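Side-chain contacts in cytochrome P450 268A2 Cyp268A2 (Mycobacterium marinum, PDB 6BLD), which belongs to the cytochrome P450 family and holds a haem, with (3E,5E)-6,10-dimethylundeca-3,5,9-trien-2-one bound in a pocket of the same chain: residues D50-D55 and E200-L205; L87-P92 and P405-H410. All coordinates share one frame; numbering follows the deposited sequence.

Contact 1: D50-D55 and E200-L205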
loop_
_atom_site.group_PDB
_atom_site.type_symbol
_atom_site.label_atom_id
_atom_site.label_comp_id
_atom_site.label_asym_id
_atom_site.label_seq_id
_atom_site.Cartn_x
_atom_site.Cartn_y
_atom_site.Cartn_z
ATOM N N ASP A 50 7.875 -2.359 21.023
ATOM C CA ASP A 50 8.914 -1.407 20.626
ATOM C C ASP A 50 8.389 -0.425 19.583
ATOM O O ASP A 50 9.074 -0.081 18.617
ATOM C CB ASP A 50 10.159 -2.136 20.116
ATOM C CG ASP A 50 10.777 -3.039 21.167
ATOM O OD1 ASP A 50 10.810 -2.638 22.350
ATOM O OD2 ASP A 50 11.229 -4.148 20.811
ATOM N N ALA A 51 7.154 0.029 19.782
ATOM C CA ALA A 51 6.503 0.898 18.816
ATOM C C ALA A 51 7.156 2.280 18.809
ATOM O O ALA A 51 7.925 2.643 19.703
ATOM C CB ALA A 51 5.011 1.014 19.125
ATOM N N LEU A 52 6.837 3.057 17.769
ATOM C CA LEU A 52 7.340 4.426 17.686
ATOM C C LEU A 52 6.901 5.251 18.887
ATOM O O LEU A 52 7.621 6.162 19.312
ATOM C CB LEU A 52 6.870 5.083 16.389
ATOM C CG LEU A 52 7.445 4.514 15.091
ATOM C CD1 LEU A 52 6.676 5.038 13.886
ATOM C CD2 LEU A 52 8.926 4.841 14.971
ATOM N N ILE A 53 5.732 4.949 19.444
ATOM C CA ILE A 53 5.258 5.565 20.677
ATOM C C ILE A 53 4.552 4.493 21.496
ATOM O O ILE A 53 3.704 3.762 20.974
ATOM C CB ILE A 53 4.322 6.762 20.409
ATOM C CG1 ILE A 53 3.712 7.271 21.716
ATOM C CG2 ILE A 53 3.234 6.393 19.414
ATOM C CD1 ILE A 53 4.699 7.989 22.605
ATOM N N GLN A 54 4.918 4.383 22.769
ATOM C CA GLN A 54 4.280 3.438 23.677
ATOM C C GLN A 54 3.081 4.117 24.328
ATOM O O GLN A 54 3.226 5.164 24.968
ATOM C CB GLN A 54 5.270 2.944 24.731
ATOM C CG GLN A 54 6.686 2.747 24.207
ATOM C CD GLN A 54 6.833 1.491 23.367
ATOM O OE1 GLN A 54 6.134 0.500 23.582
ATOM N NE2 GLN A 54 7.745 1.528 22.403
ATOM N N ASP A 55 1.902 3.522 24.162
ATOM C CA ASP A 55 0.660 4.126 24.630
ATOM C C ASP A 55 0.083 3.318 25.784
ATOM O O ASP A 55 -0.341 2.170 25.577
ATOM C CB ASP A 55 -0.352 4.216 23.486
ATOM C CG ASP A 55 -1.641 4.906 23.896
ATOM O OD1 ASP A 55 -1.658 5.564 24.956
ATOM O OD2 ASP A 55 -2.639 4.790 23.153
ATOM N N GLU A 200 17.576 7.619 14.592
ATOM C CA GLU A 200 16.329 7.376 15.302
ATOM C C GLU A 200 15.159 7.571 14.342
ATOM O O GLU A 200 15.128 8.567 13.608
ATOM C CB GLU A 200 16.212 8.315 16.503
ATOM C CG GLU A 200 15.133 7.932 17.501
ATOM C CD GLU A 200 13.778 8.497 17.133
ATOM O OE1 GLU A 200 13.698 9.718 16.876
ATOM O OE2 GLU A 200 12.798 7.722 17.100
ATOM N N PRO A 201 14.190 6.651 14.310
ATOM C CA PRO A 201 13.168 6.697 13.249
ATOM C C PRO A 201 12.286 7.935 13.271
ATOM O O PRO A 201 11.901 8.417 12.198
ATOM C CB PRO A 201 12.349 5.420 13.496
ATOM C CG PRO A 201 12.636 5.042 14.917
ATOM C CD PRO A 201 14.054 5.454 15.156
ATOM N N LEU A 202 11.946 8.464 14.450
ATOM C CA LEU A 202 11.019 9.592 14.505
ATOM C C LEU A 202 11.596 10.822 13.815
ATOM O O LEU A 202 10.865 11.574 13.158
ATOM C CB LEU A 202 10.656 9.910 15.956
ATOM C CG LEU A 202 9.820 8.852 16.678
ATOM C CD1 LEU A 202 9.540 9.265 18.116
ATOM C CD2 LEU A 202 8.527 8.586 15.928
ATOM N N ALA A 203 12.905 11.044 13.949
ATOM C CA ALA A 203 13.526 12.187 13.288
ATOM C C ALA A 203 13.560 12.000 11.777
ATOM O O ALA A 203 13.374 12.962 11.022
ATOM C CB ALA A 203 14.937 12.409 13.835
ATOM N N VAL A 204 13.796 10.769 11.318
ATOM C CA VAL A 204 13.809 10.497 9.884
ATOM C C VAL A 204 12.414 10.664 9.296
ATOM O O VAL A 204 12.249 11.194 8.190
ATOM C CB VAL A 204 14.375 9.088 9.617
ATOM C CG1 VAL A 204 14.108 8.660 8.181
ATOM C CG2 VAL A 204 15.864 9.050 9.923
ATOM N N LEU A 205 11.387 10.223 10.028
ATOM C CA LEU A 205 10.019 10.370 9.542
ATOM C C LEU A 205 9.633 11.839 9.420
ATOM O O LEU A 205 9.012 12.244 8.430
ATOM C CB LEU A 205 9.051 9.632 10.467
ATOM C CG LEU A 205 9.128 8.102 10.452
ATOM C CD1 LEU A 205 8.226 7.504 11.520
ATOM C CD2 LEU A 205 8.773 7.553 9.080
#

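Contact 2: L87-P92 and P405-H410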
loop_
_atom_site.group_PDB
_atom_site.type_symbol
_atom_site.label_atom_id
_atom_site.label_comp_id
_atom_site.label_asym_id
_atom_site.label_seq_id
_atom_site.Cartn_x
_atom_site.Cartn_y
_atom_site.Cartn_z
ATOM N N LEU A 87 -3.475 2.847 11.311
ATOM C CA LEU A 87 -2.195 2.152 11.283
ATOM C C LEU A 87 -2.124 1.102 12.386
ATOM O O LEU A 87 -2.647 1.297 13.488
ATOM C CB LEU A 87 -1.042 3.146 11.421
ATOM C CG LEU A 87 -0.790 4.031 10.195
ATOM C CD1 LEU A 87 0.573 4.706 10.277
ATOM C CD2 LEU A 87 -0.917 3.233 8.905
ATOM N N PHE A 88 -1.471 -0.019 12.071
ATOM C CA PHE A 88 -1.311 -1.114 13.025
ATOM C C PHE A 88 -0.480 -0.673 14.224
ATOM O O PHE A 88 -0.917 -0.777 15.378
ATOM C CB PHE A 88 -0.665 -2.309 12.314
ATOM C CG PHE A 88 -0.483 -3.529 13.179
ATOM C CD1 PHE A 88 -1.303 -3.766 14.271
ATOM C CD2 PHE A 88 0.507 -4.454 12.881
ATOM C CE1 PHE A 88 -1.128 -4.891 15.056
ATOM C CE2 PHE A 88 0.684 -5.582 13.659
ATOM C CZ PHE A 88 -0.135 -5.801 14.748
ATOM N N GLU A 89 0.726 -0.179 13.969
ATOM C CA GLU A 89 1.605 0.284 15.029
ATOM C C GLU A 89 1.176 1.661 15.522
ATOM O O GLU A 89 0.661 2.485 14.762
ATOM C CB GLU A 89 3.050 0.331 14.530
ATOM C CG GLU A 89 4.080 0.628 15.600
ATOM C CD GLU A 89 5.490 0.619 15.054
ATOM O OE1 GLU A 89 5.751 -0.137 14.095
ATOM O OE2 GLU A 89 6.338 1.371 15.579
ATOM N N ASN A 90 1.386 1.900 16.816
ATOM C CA ASN A 90 1.107 3.205 17.400
ATOM C C ASN A 90 2.132 4.220 16.904
ATOM O O ASN A 90 3.340 4.036 17.090
ATOM C CB ASN A 90 1.125 3.117 18.925
ATOM C CG ASN A 90 -0.146 2.511 19.488
ATOM O OD1 ASN A 90 -1.233 2.701 18.944
ATOM N ND2 ASN A 90 -0.013 1.773 20.586
ATOM N N VAL A 91 1.647 5.290 16.281
ATOM C CA VAL A 91 2.494 6.315 15.675
ATOM C C VAL A 91 2.156 7.657 16.319
ATOM O O VAL A 91 0.975 7.925 16.584
ATOM C CB VAL A 91 2.300 6.353 14.149
ATOM C CG1 VAL A 91 3.096 7.485 13.515
ATOM C CG2 VAL A 91 2.681 5.012 13.533
ATOM N N PRO A 92 3.143 8.508 16.613
ATOM C CA PRO A 92 2.843 9.821 17.201
ATOM C C PRO A 92 1.816 10.597 16.385
ATOM O O PRO A 92 1.824 10.573 15.153
ATOM C CB PRO A 92 4.206 10.521 17.206
ATOM C CG PRO A 92 5.185 9.406 17.332
ATOM C CD PRO A 92 4.593 8.238 16.578
ATOM N N PRO A 405 12.116 -5.132 6.839
ATOM C CA PRO A 405 11.373 -5.500 8.052
ATOM C C PRO A 405 10.361 -4.426 8.422
ATOM O O PRO A 405 10.612 -3.228 8.268
ATOM C CB PRO A 405 12.468 -5.633 9.116
ATOM C CG PRO A 405 13.589 -4.786 8.613
ATOM C CD PRO A 405 13.540 -4.878 7.114
ATOM N N GLY A 406 9.213 -4.867 8.909
ATOM C CA GLY A 406 8.151 -3.951 9.272
ATOM C C GLY A 406 6.816 -4.654 9.307
ATOM O O GLY A 406 6.670 -5.796 8.869
ATOM N N ASN A 407 5.826 -3.935 9.837
ATOM C CA ASN A 407 4.490 -4.477 10.051
ATOM C C ASN A 407 3.426 -3.780 9.210
ATOM O O ASN A 407 2.231 -3.996 9.441
ATOM C CB ASN A 407 4.115 -4.392 11.536
ATOM C CG ASN A 407 4.249 -2.983 12.100
ATOM O OD1 ASN A 407 3.729 -2.020 11.535
ATOM N ND2 ASN A 407 4.944 -2.862 13.227
ATOM N N PHE A 408 3.822 -2.949 8.247
ATOM C CA PHE A 408 2.865 -2.201 7.438
ATOM C C PHE A 408 2.947 -2.576 5.966
ATOM O O PHE A 408 1.940 -2.999 5.388
ATOM C CB PHE A 408 3.084 -0.692 7.627
ATOM C CG PHE A 408 2.081 0.170 6.903
ATOM C CD1 PHE A 408 0.782 -0.270 6.697
ATOM C CD2 PHE A 408 2.440 1.422 6.430
ATOM C CE1 PHE A 408 -0.138 0.521 6.031
ATOM C CE2 PHE A 408 1.524 2.221 5.766
ATOM C CZ PHE A 408 0.232 1.769 5.566
ATOM N N VAL A 409 4.112 -2.437 5.339
ATOM C CA VAL A 409 4.270 -2.648 3.905
ATOM C C VAL A 409 5.199 -3.832 3.677
ATOM O O VAL A 409 6.265 -3.921 4.296
ATOM C CB VAL A 409 4.804 -1.385 3.203
ATOM C CG1 VAL A 409 5.204 -1.696 1.766
ATOM C CG2 VAL A 409 3.756 -0.279 3.234
ATOM N N HIS A 410 4.784 -4.744 2.796
ATOM C CA HIS A 410 5.606 -5.867 2.343
ATOM C C HIS A 410 6.521 -5.342 1.244
ATOM O O HIS A 410 6.148 -5.276 0.072
ATOM C CB HIS A 410 4.723 -7.007 1.850
ATOM C CG HIS A 410 5.469 -8.267 1.534
ATOM N ND1 HIS A 410 5.065 -9.141 0.547
ATOM C CD2 HIS A 410 6.583 -8.806 2.080
ATOM C CE1 HIS A 410 5.902 -10.161 0.496
ATOM N NE2 HIS A 410 6.833 -9.983 1.416
HETATM O O HOH W 1 1.695 0.014 11.398
#

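Contact 1: D50-D55 and E200-L205
Leu-52, Leu-202 and Leu-205 share one first torsion, CG anti to the carbonyl carbon (chi1 near -68° in all three), and with it each brings a methyl group or two to the interface between a loop and the first turn of a helix in this cytochrome P450 fold. The loop 50-55 joins strands 42-45 and 61-64; the helix is 201-225. Of residues 50-55, Leu-52 alone touches 200-205, and it does so with both branches. Leu-52 and Pro-201 slide past each other in opposite directions, Leu-52 CD2 3.7 Å from Pro-201 CG; Leu-52 CD2 also lies 3.9 Å from Leu-202 CD2. Leu-52 CD1 instead meets Leu-205 CD1 tip to tip at 3.8 Å. No hydrogen bond crosses between the segments, so the contact, with 170 Å² buried in total, rests on apolar surface. The start of the helix is organised separately: Glu-200 is the N-cap, and its OE2 accepts from Leu-202 N at 2.9 Å, nearly straight at 166° but from above the carboxylate plane, while its OE1 takes a weak bond from Ala-203 N. Leu-95 of helix 93-97 packs on Leu-202 and Leu-205. The buried Leu-205 also touches the bound ligand, consistent with Leu-52 backing the pocket from behind Leu-205. Leu-202 CD1 rests 3.8 Å from Leu-52 O.

Contact 2: L87-P92 and P405-H410
Glu-89 OE1 takes two N-H donors, Asn-407 ND2 across the contact and the indole NE1 of Trp-190 outside it. The bond from Asn-407 ND2 to Glu-89 OE1 is 3.0 Å long and close to straight, with an N-H...O angle of 162°. It arrives on the anti side of the carboxylate, somewhat out of its plane, whereas OE1 lies nearly in the amide plane. The two flat groups are turned 76° against each other. Glu-89 gets there by an extended chain, its CG anti to the backbone N. The other end of the Asn-407 amide is used too: water 1 donates to Asn-407 OD1 at 2.9 Å and accepts from Glu-89 N at 2.8 Å. Direct and water-mediated links together fix the rotation of the amide between side chain and backbone of one residue. Apolar contacts flank this polar centre. Asn-407 CB lies 3.9 Å from Phe-88 CD2, and Leu-87 CD2 makes a CH-pi contact over one face of the Phe-408 ring, 4.1 Å from its centroid and 20° off the normal. Val-409 CG2 sits over the opposite face, and the ring also touches the bound ligand. All five touching residues are buried. The loop 87-92, leading from strand 80-81 to helix 93-97, thus meets the loop between strands 402-404 and 411-418, with strand 310-315 against both through Thr-310 and Phe-311.

How the contacts relate
Glu-89 joins the two contacts: its OE2 lies 2.8 Å from Leu-52 N, a probable hydrogen bond, so the carboxylate of contact 2 probably also holds the loop residue on which contact 1 depends. A second junction is plain packing, Ile-53 CG2 lying 3.5 Å from Pro-92 N. Trp-190 belongs to both surroundings, touching Leu-52 and donating to Glu-89. The centres of the two contacts are about 11 Å apart, and the segments alternate along the chain. Each contact supplies one residue to the ligand pocket, Leu-205 and Phe-408, each side chain about 4 Å from the ligand; Phe-408 is also about 7 Å from the haem.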